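PDB 2FSD: putative baseplate protein from Unidentified phage, which probably recognises receptors on the surface of the Lactococcus lactis host cell, as the head domain of a phage receptor-binding protein. Local coordinates for residues S66-N71 with G130-F135; L106-I111 with G121-T126. All coordinates share one frame; numbering follows the deposited sequence.

Interaction 1 of 2, residues S66-N71 with G130-F135; sequences SIPVPN and GKTISF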
ATOM      1  N   SER A  66       7.649  10.726  -5.815  1.00 19.46           N
ATOM      2  CA  SER A  66       7.355  12.144  -5.929  1.00 20.02           C
ATOM      3  C   SER A  66       6.678  12.462  -7.250  1.00 20.49           C
ATOM      4  O   SER A  66       7.140  13.295  -8.017  1.00 20.92           O
ATOM      5  CB  SER A  66       8.624  12.985  -5.745  1.00 20.39           C
ATOM      6  OG  SER A  66       9.126  12.886  -4.423  1.00 19.82           O
ATOM      7  N   ILE A  67       5.565  11.789  -7.508  1.00 21.11           N
ATOM      8  CA  ILE A  67       4.810  12.031  -8.727  1.00 21.06           C
ATOM      9  C   ILE A  67       3.769  13.116  -8.457  1.00 21.03           C
ATOM     10  O   ILE A  67       2.892  12.924  -7.625  1.00 20.99           O
ATOM     11  CB  ILE A  67       4.125  10.773  -9.225  1.00 20.94           C
ATOM     12  CG1 ILE A  67       5.180   9.695  -9.510  1.00 21.88           C
ATOM     13  CG2 ILE A  67       3.330  11.085 -10.498  1.00 21.71           C
ATOM     14  CD1 ILE A  67       4.626   8.282  -9.521  1.00 21.62           C
ATOM     15  N   PRO A  68       3.864  14.260  -9.164  1.00 20.92           N
ATOM     16  CA  PRO A  68       2.858  15.298  -8.985  1.00 20.79           C
ATOM     17  C   PRO A  68       1.508  14.877  -9.568  1.00 20.54           C
ATOM     18  O   PRO A  68       1.424  14.588 -10.757  1.00 19.72           O
ATOM     19  CB  PRO A  68       3.441  16.493  -9.764  1.00 21.44           C
ATOM     20  CG  PRO A  68       4.865  16.114 -10.117  1.00 20.99           C
ATOM     21  CD  PRO A  68       4.865  14.641 -10.177  1.00 21.07           C
ATOM     22  N   VAL A  69       0.467  14.842  -8.733  1.00 20.60           N
ATOM     23  CA  VAL A  69      -0.893  14.500  -9.190  1.00 20.49           C
ATOM     24  C   VAL A  69      -1.915  15.661  -9.076  1.00 20.52           C
ATOM     25  O   VAL A  69      -1.701  16.623  -8.333  1.00 20.27           O
ATOM     26  CB  VAL A  69      -1.432  13.228  -8.461  1.00 20.69           C
ATOM     27  CG1 VAL A  69      -0.643  11.977  -8.927  1.00 20.09           C
ATOM     28  CG2 VAL A  69      -1.372  13.377  -6.909  1.00 20.26           C
ATOM     29  N   PRO A  70      -3.018  15.591  -9.855  1.00 21.04           N
ATOM     30  CA  PRO A  70      -4.139  16.537  -9.696  1.00 21.07           C
ATOM     31  C   PRO A  70      -4.803  16.510  -8.305  1.00 21.60           C
ATOM     32  O   PRO A  70      -4.780  15.471  -7.600  1.00 21.42           O
ATOM     33  CB  PRO A  70      -5.148  16.077 -10.746  1.00 21.12           C
ATOM     34  CG  PRO A  70      -4.376  15.228 -11.716  1.00 21.07           C
ATOM     35  CD  PRO A  70      -3.231  14.648 -10.973  1.00 20.84           C
ATOM     36  N   ASN A  71      -5.379  17.651  -7.922  1.00 21.25           N
ATOM     37  CA  ASN A  71      -6.240  17.730  -6.748  1.00 21.19           C
ATOM     38  C   ASN A  71      -7.236  16.583  -6.733  1.00 20.86           C
ATOM     39  O   ASN A  71      -7.883  16.303  -7.738  1.00 20.51           O
ATOM     40  CB  ASN A  71      -7.047  19.026  -6.762  1.00 21.72           C
ATOM     41  CG  ASN A  71      -6.182  20.256  -6.833  1.00 21.53           C
ATOM     42  OD1 ASN A  71      -5.026  20.236  -6.444  1.00 21.50           O
ATOM     43  ND2 ASN A  71      -6.748  21.344  -7.333  1.00 24.50           N
ATOM     44  N   GLY A 130      -2.124  19.915  -4.651  1.00 21.24           N
ATOM     45  CA  GLY A 130      -0.714  20.255  -4.830  1.00 21.07           C
ATOM     46  C   GLY A 130       0.218  19.174  -4.308  1.00 21.11           C
ATOM     47  O   GLY A 130       1.339  19.463  -3.883  1.00 21.44           O
ATOM     48  N   LYS A 131      -0.231  17.922  -4.364  1.00 20.98           N
ATOM     49  CA  LYS A 131       0.512  16.822  -3.767  1.00 20.76           C
ATOM     50  C   LYS A 131       1.371  16.071  -4.796  1.00 20.86           C
ATOM     51  O   LYS A 131       1.061  16.061  -5.991  1.00 20.67           O
ATOM     52  CB  LYS A 131      -0.449  15.861  -3.059  1.00 20.79           C
ATOM     53  CG  LYS A 131      -1.362  16.524  -1.982  1.00 20.26           C
ATOM     54  CD  LYS A 131      -0.564  17.168  -0.865  1.00 18.85           C
ATOM     55  CE  LYS A 131      -1.436  17.814   0.170  1.00 19.88           C
ATOM     56  NZ  LYS A 131      -0.639  18.245   1.377  1.00 19.64           N
ATOM     57  N   THR A 132       2.480  15.497  -4.316  1.00 20.78           N
ATOM     58  CA  THR A 132       3.244  14.491  -5.058  1.00 20.37           C
ATOM     59  C   THR A 132       2.975  13.175  -4.355  1.00 20.11           C
ATOM     60  O   THR A 132       2.797  13.157  -3.136  1.00 20.71           O
ATOM     61  CB  THR A 132       4.786  14.752  -5.048  1.00 20.06           C
ATOM     62  OG1 THR A 132       5.236  14.943  -3.697  1.00 21.57           O
ATOM     63  CG2 THR A 132       5.161  15.962  -5.869  1.00 19.26           C
ATOM     64  N   ILE A 133       2.945  12.074  -5.100  1.00 20.04           N
ATOM     65  CA  ILE A 133       2.763  10.745  -4.481  1.00 19.88           C
ATOM     66  C   ILE A 133       3.984   9.810  -4.624  1.00 19.09           C
ATOM     67  O   ILE A 133       4.682   9.814  -5.637  1.00 18.42           O
ATOM     68  CB  ILE A 133       1.467  10.022  -4.995  1.00 20.12           C
ATOM     69  CG1 ILE A 133       1.541   9.739  -6.500  1.00 20.12           C
ATOM     70  CG2 ILE A 133       0.239  10.864  -4.667  1.00 20.50           C
ATOM     71  CD1 ILE A 133       0.481   8.786  -6.995  1.00 20.10           C
ATOM     72  N   SER A 134       4.214   9.035  -3.571  1.00 18.74           N
ATOM     73  CA  SER A 134       5.203   7.982  -3.540  1.00 18.64           C
ATOM     74  C   SER A 134       4.537   6.695  -3.050  1.00 18.36           C
ATOM     75  O   SER A 134       3.674   6.714  -2.157  1.00 17.76           O
ATOM     76  CB  SER A 134       6.376   8.346  -2.612  1.00 18.72           C
ATOM     77  OG  SER A 134       7.132   9.448  -3.105  1.00 18.50           O
ATOM     78  N   PHE A 135       4.936   5.577  -3.656  1.00 18.28           N
ATOM     79  CA  PHE A 135       4.411   4.268  -3.290  1.00 18.18           C
ATOM     80  C   PHE A 135       5.282   3.165  -3.864  1.00 18.10           C
ATOM     81  O   PHE A 135       6.108   3.405  -4.744  1.00 17.54           O
ATOM     82  CB  PHE A 135       2.970   4.092  -3.786  1.00 17.93           C
ATOM     83  CG  PHE A 135       2.852   4.011  -5.287  1.00 17.98           C
ATOM     84  CD1 PHE A 135       2.868   2.775  -5.934  1.00 18.80           C
ATOM     85  CD2 PHE A 135       2.732   5.163  -6.051  1.00 17.17           C
ATOM     86  CE1 PHE A 135       2.771   2.694  -7.320  1.00 19.14           C
ATOM     87  CE2 PHE A 135       2.635   5.093  -7.429  1.00 17.41           C
ATOM     88  CZ  PHE A 135       2.656   3.863  -8.070  1.00 18.22           C
TER
HETATM   89  O   HOH W   1      -2.658  16.566  -5.571  1.00 20.41           O
HETATM   90  O   HOH W   2       0.507  18.238  -7.742  1.00 25.59           O
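Ile67 and Ile133 pair through both backbone polar groups: Ile67 N donates almost straight to Ile133 O at 2.9 Å, and Ile133 N returns a bond to Ile67 O at 2.7 Å. Ile67 O also receives a CA-H...O contact from Thr132. One residue back, Ser66 N, though near Ile133 O, does not point at it and bonds instead to Ser134 OG at 3.0 Å. With phi positive at Ser66 (50°), Ser66 and Ile67 both face Ile133, which makes a G1 beta bulge where the chain turns a corner in the antiparallel barrel. Past the bulge, Val69 N reaches Lys131 O at 3.1 Å. That acceptor also takes a proton from a water 2.8 Å away, which donates in addition to Val69 O. A second water accepts from Lys131 N at 3.0 Å and lies within bonding distance of Val69 O. Beyond the paired residues, Asn71 OD1 takes a weak bond from Gly130 N. The Lys131 amine turns away to Ser102 OG. Val69 CG2, set between the backbone N and the carbonyl carbon (chi1 -69° to CG1), meets Ile133 CG2 at 3.7 Å, the two buried side chains crossing at about a right angle, with Val120 against both.

Interaction 2 of 2, residues L106-I111 with G121-T126; sequences LSLSLI and GNPNNT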
ATOM      1  N   LEU A 106       3.257  14.893   5.169  1.00 29.77           N
ATOM      2  CA  LEU A 106       2.805  13.653   4.525  1.00 29.09           C
ATOM      3  C   LEU A 106       1.421  13.245   5.021  1.00 28.25           C
ATOM      4  O   LEU A 106       1.115  13.359   6.200  1.00 28.13           O
ATOM      5  CB  LEU A 106       3.785  12.504   4.794  1.00 29.10           C
ATOM      6  CG  LEU A 106       5.174  12.614   4.163  1.00 29.42           C
ATOM      7  CD1 LEU A 106       6.212  11.868   5.000  1.00 30.46           C
ATOM      8  CD2 LEU A 106       5.170  12.098   2.737  1.00 29.56           C
ATOM      9  N   SER A 107       0.597  12.756   4.106  1.00 27.49           N
ATOM     10  CA  SER A 107      -0.722  12.230   4.444  1.00 26.99           C
ATOM     11  C   SER A 107      -0.957  10.881   3.755  1.00 25.92           C
ATOM     12  O   SER A 107      -0.283  10.552   2.783  1.00 25.60           O
ATOM     13  CB  SER A 107      -1.802  13.249   4.053  1.00 26.84           C
ATOM     14  OG  SER A 107      -1.313  14.117   3.040  1.00 28.39           O
ATOM     15  N   LEU A 108      -1.914  10.117   4.279  1.00 25.22           N
ATOM     16  CA  LEU A 108      -2.322   8.842   3.689  1.00 24.81           C
ATOM     17  C   LEU A 108      -2.996   9.023   2.320  1.00 23.91           C
ATOM     18  O   LEU A 108      -4.047   9.665   2.212  1.00 23.98           O
ATOM     19  CB  LEU A 108      -3.279   8.082   4.629  1.00 24.63           C
ATOM     20  CG  LEU A 108      -3.671   6.657   4.182  1.00 25.29           C
ATOM     21  CD1 LEU A 108      -2.487   5.716   4.274  1.00 26.23           C
ATOM     22  CD2 LEU A 108      -4.839   6.082   4.985  1.00 25.40           C
ATOM     23  N   SER A 109      -2.379   8.452   1.284  1.00 22.93           N
ATOM     24  CA  SER A 109      -3.040   8.271  -0.012  1.00 22.15           C
ATOM     25  C   SER A 109      -3.439   6.817  -0.189  1.00 21.50           C
ATOM     26  O   SER A 109      -2.904   5.927   0.473  1.00 21.50           O
ATOM     27  CB  SER A 109      -2.147   8.737  -1.176  1.00 21.68           C
ATOM     28  OG  SER A 109      -1.120   7.812  -1.490  1.00 21.36           O
ATOM     29  N   LEU A 110      -4.400   6.599  -1.080  1.00 20.98           N
ATOM     30  CA  LEU A 110      -4.782   5.276  -1.528  1.00 20.61           C
ATOM     31  C   LEU A 110      -4.243   5.089  -2.946  1.00 20.26           C
ATOM     32  O   LEU A 110      -4.354   5.993  -3.771  1.00 20.01           O
ATOM     33  CB  LEU A 110      -6.311   5.136  -1.505  1.00 20.42           C
ATOM     34  CG  LEU A 110      -6.922   3.843  -2.059  1.00 20.19           C
ATOM     35  CD1 LEU A 110      -8.179   3.482  -1.299  1.00 20.88           C
ATOM     36  CD2 LEU A 110      -7.230   3.962  -3.556  1.00 19.78           C
ATOM     37  N   ILE A 111      -3.662   3.916  -3.209  1.00 19.82           N
ATOM     38  CA  ILE A 111      -3.142   3.560  -4.533  1.00 19.83           C
ATOM     39  C   ILE A 111      -4.006   2.487  -5.185  1.00 19.65           C
ATOM     40  O   ILE A 111      -4.145   1.386  -4.665  1.00 19.72           O
ATOM     41  CB  ILE A 111      -1.696   3.037  -4.464  1.00 19.52           C
ATOM     42  CG1 ILE A 111      -0.783   4.057  -3.765  1.00 19.68           C
ATOM     43  CG2 ILE A 111      -1.185   2.706  -5.873  1.00 19.58           C
ATOM     44  CD1 ILE A 111      -0.537   5.369  -4.554  1.00 18.89           C
ATOM     45  N   GLY A 121      -6.339   7.701  -4.843  1.00 20.43           N
ATOM     46  CA  GLY A 121      -7.531   8.045  -4.072  1.00 20.34           C
ATOM     47  C   GLY A 121      -7.211   8.803  -2.800  1.00 20.32           C
ATOM     48  O   GLY A 121      -6.085   8.757  -2.308  1.00 19.66           O
ATOM     49  N   ASN A 122      -8.213   9.519  -2.290  1.00 20.64           N
ATOM     50  CA  ASN A 122      -8.075  10.338  -1.092  1.00 21.33           C
ATOM     51  C   ASN A 122      -8.943   9.825   0.063  1.00 21.88           C
ATOM     52  O   ASN A 122     -10.162  10.068   0.079  1.00 21.39           O
ATOM     53  CB  ASN A 122      -8.450  11.790  -1.382  1.00 21.20           C
ATOM     54  CG  ASN A 122      -8.216  12.684  -0.202  1.00 20.53           C
ATOM     55  OD1 ASN A 122      -7.780  12.225   0.853  1.00 18.71           O
ATOM     56  ND2 ASN A 122      -8.499  13.972  -0.363  1.00 21.09           N
ATOM     57  N   PRO A 123      -8.312   9.139   1.044  1.00 22.41           N
ATOM     58  CA  PRO A 123      -9.031   8.589   2.188  1.00 23.03           C
ATOM     59  C   PRO A 123      -9.229   9.611   3.312  1.00 23.70           C
ATOM     60  O   PRO A 123      -9.809   9.280   4.347  1.00 24.31           O
ATOM     61  CB  PRO A 123      -8.122   7.450   2.644  1.00 22.76           C
ATOM     62  CG  PRO A 123      -6.762   7.923   2.328  1.00 22.64           C
ATOM     63  CD  PRO A 123      -6.870   8.847   1.128  1.00 22.47           C
ATOM     64  N   ASN A 124      -8.770  10.837   3.083  1.00 24.11           N
ATOM     65  CA  ASN A 124      -8.880  11.931   4.035  1.00 24.45           C
ATOM     66  C   ASN A 124     -10.157  12.718   3.793  1.00 24.69           C
ATOM     67  O   ASN A 124     -10.682  12.711   2.689  1.00 24.50           O
ATOM     68  CB  ASN A 124      -7.662  12.848   3.889  1.00 24.33           C
ATOM     69  CG  ASN A 124      -6.365  12.103   4.076  1.00 25.76           C
ATOM     70  OD1 ASN A 124      -6.154  11.475   5.119  1.00 27.26           O
ATOM     71  ND2 ASN A 124      -5.494  12.140   3.067  1.00 26.54           N
ATOM     72  N   ASN A 125     -10.641  13.413   4.822  1.00 25.05           N
ATOM     73  CA  ASN A 125     -11.893  14.167   4.721  1.00 25.11           C
ATOM     74  C   ASN A 125     -11.742  15.589   4.136  1.00 25.18           C
ATOM     75  O   ASN A 125     -12.731  16.304   3.978  1.00 25.03           O
ATOM     76  CB  ASN A 125     -12.626  14.181   6.081  1.00 25.19           C
ATOM     77  CG  ASN A 125     -11.976  15.096   7.122  1.00 25.62           C
ATOM     78  OD1 ASN A 125     -11.000  15.799   6.859  1.00 27.18           O
ATOM     79  ND2 ASN A 125     -12.547  15.099   8.316  1.00 26.00           N
ATOM     80  N   THR A 126     -10.507  15.986   3.827  1.00 25.36           N
ATOM     81  CA  THR A 126     -10.230  17.225   3.077  1.00 25.10           C
ATOM     82  C   THR A 126      -9.617  16.864   1.728  1.00 24.71           C
ATOM     83  O   THR A 126      -9.088  15.759   1.554  1.00 24.87           O
ATOM     84  CB  THR A 126      -9.245  18.163   3.802  1.00 25.35           C
ATOM     85  OG1 THR A 126      -9.086  19.359   3.033  1.00 28.41           O
ATOM     86  CG2 THR A 126      -7.858  17.541   3.939  1.00 25.96           C
TER
HETATM   87  O   HOH W   3      -3.204  11.519   6.299  1.00 28.19           O
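Pro123 presses its ring obliquely across Leu108, its CG touching both CG and CD2 of the leucine, the latter at 3.8 Å. Leu108 carries CG anti to its backbone N (chi1 -174°), which brings CG and CD2 to the proline CG. Pro123 CD also lies 3.1 Å from Leu108 O. Asn124, its CG opposite its own carbonyl carbon (chi1 -57°) so that the amide sits against Leu108, approaches Leu108 O too, through a weak, bent bond from ND2 at 3.0 Å; ND2 also bonds weakly to Asn122 OD1. Asn124 OD1 receives a proton from a water that accepts in turn from Leu108 N at 2.8 Å, so the one carboxamide serves both backbone polar groups of Leu108. Here a loop leaves strand 117-121 and folds back along strand 105-114 of the barrel, held by an Asx turn: Asn122 OD1 accepts from Asn124 N at 2.8 Å, the donor standing above the carbonyl plane. Asn122 ND2 in turn donates to Thr126 O and to Val72 O. Gly121 and Leu110 form an antiparallel hydrogen-bonded pair, Gly121 N to Leu110 O measuring 2.8 Å and Leu110 N to Gly121 O 3.0 Å. Leu110 CD2 lies 4.1 Å from Gly121 CA.

The two contacts belong to one antiparallel eight-stranded barrel, their centres about 11 Å apart. Both segments of interaction 2 fall in the 58 residues that separate the two segments of interaction 1. Interaction 1 pairs strand 59-68 with strand 132-140, far apart in sequence, whereas interaction 2 joins strand 105-114 to the end of its sequence neighbour 117-121 and the loop beyond. In the sheet order, strand 94-102 lies between 132-140 and 105-114. Across this intervening strand the contacts still meet directly, Phe135 CD2 packing 3.6 Å from Ile111 CD1, which joins them within the one head domain. Phe135 and Leu106 also touch the second subunit.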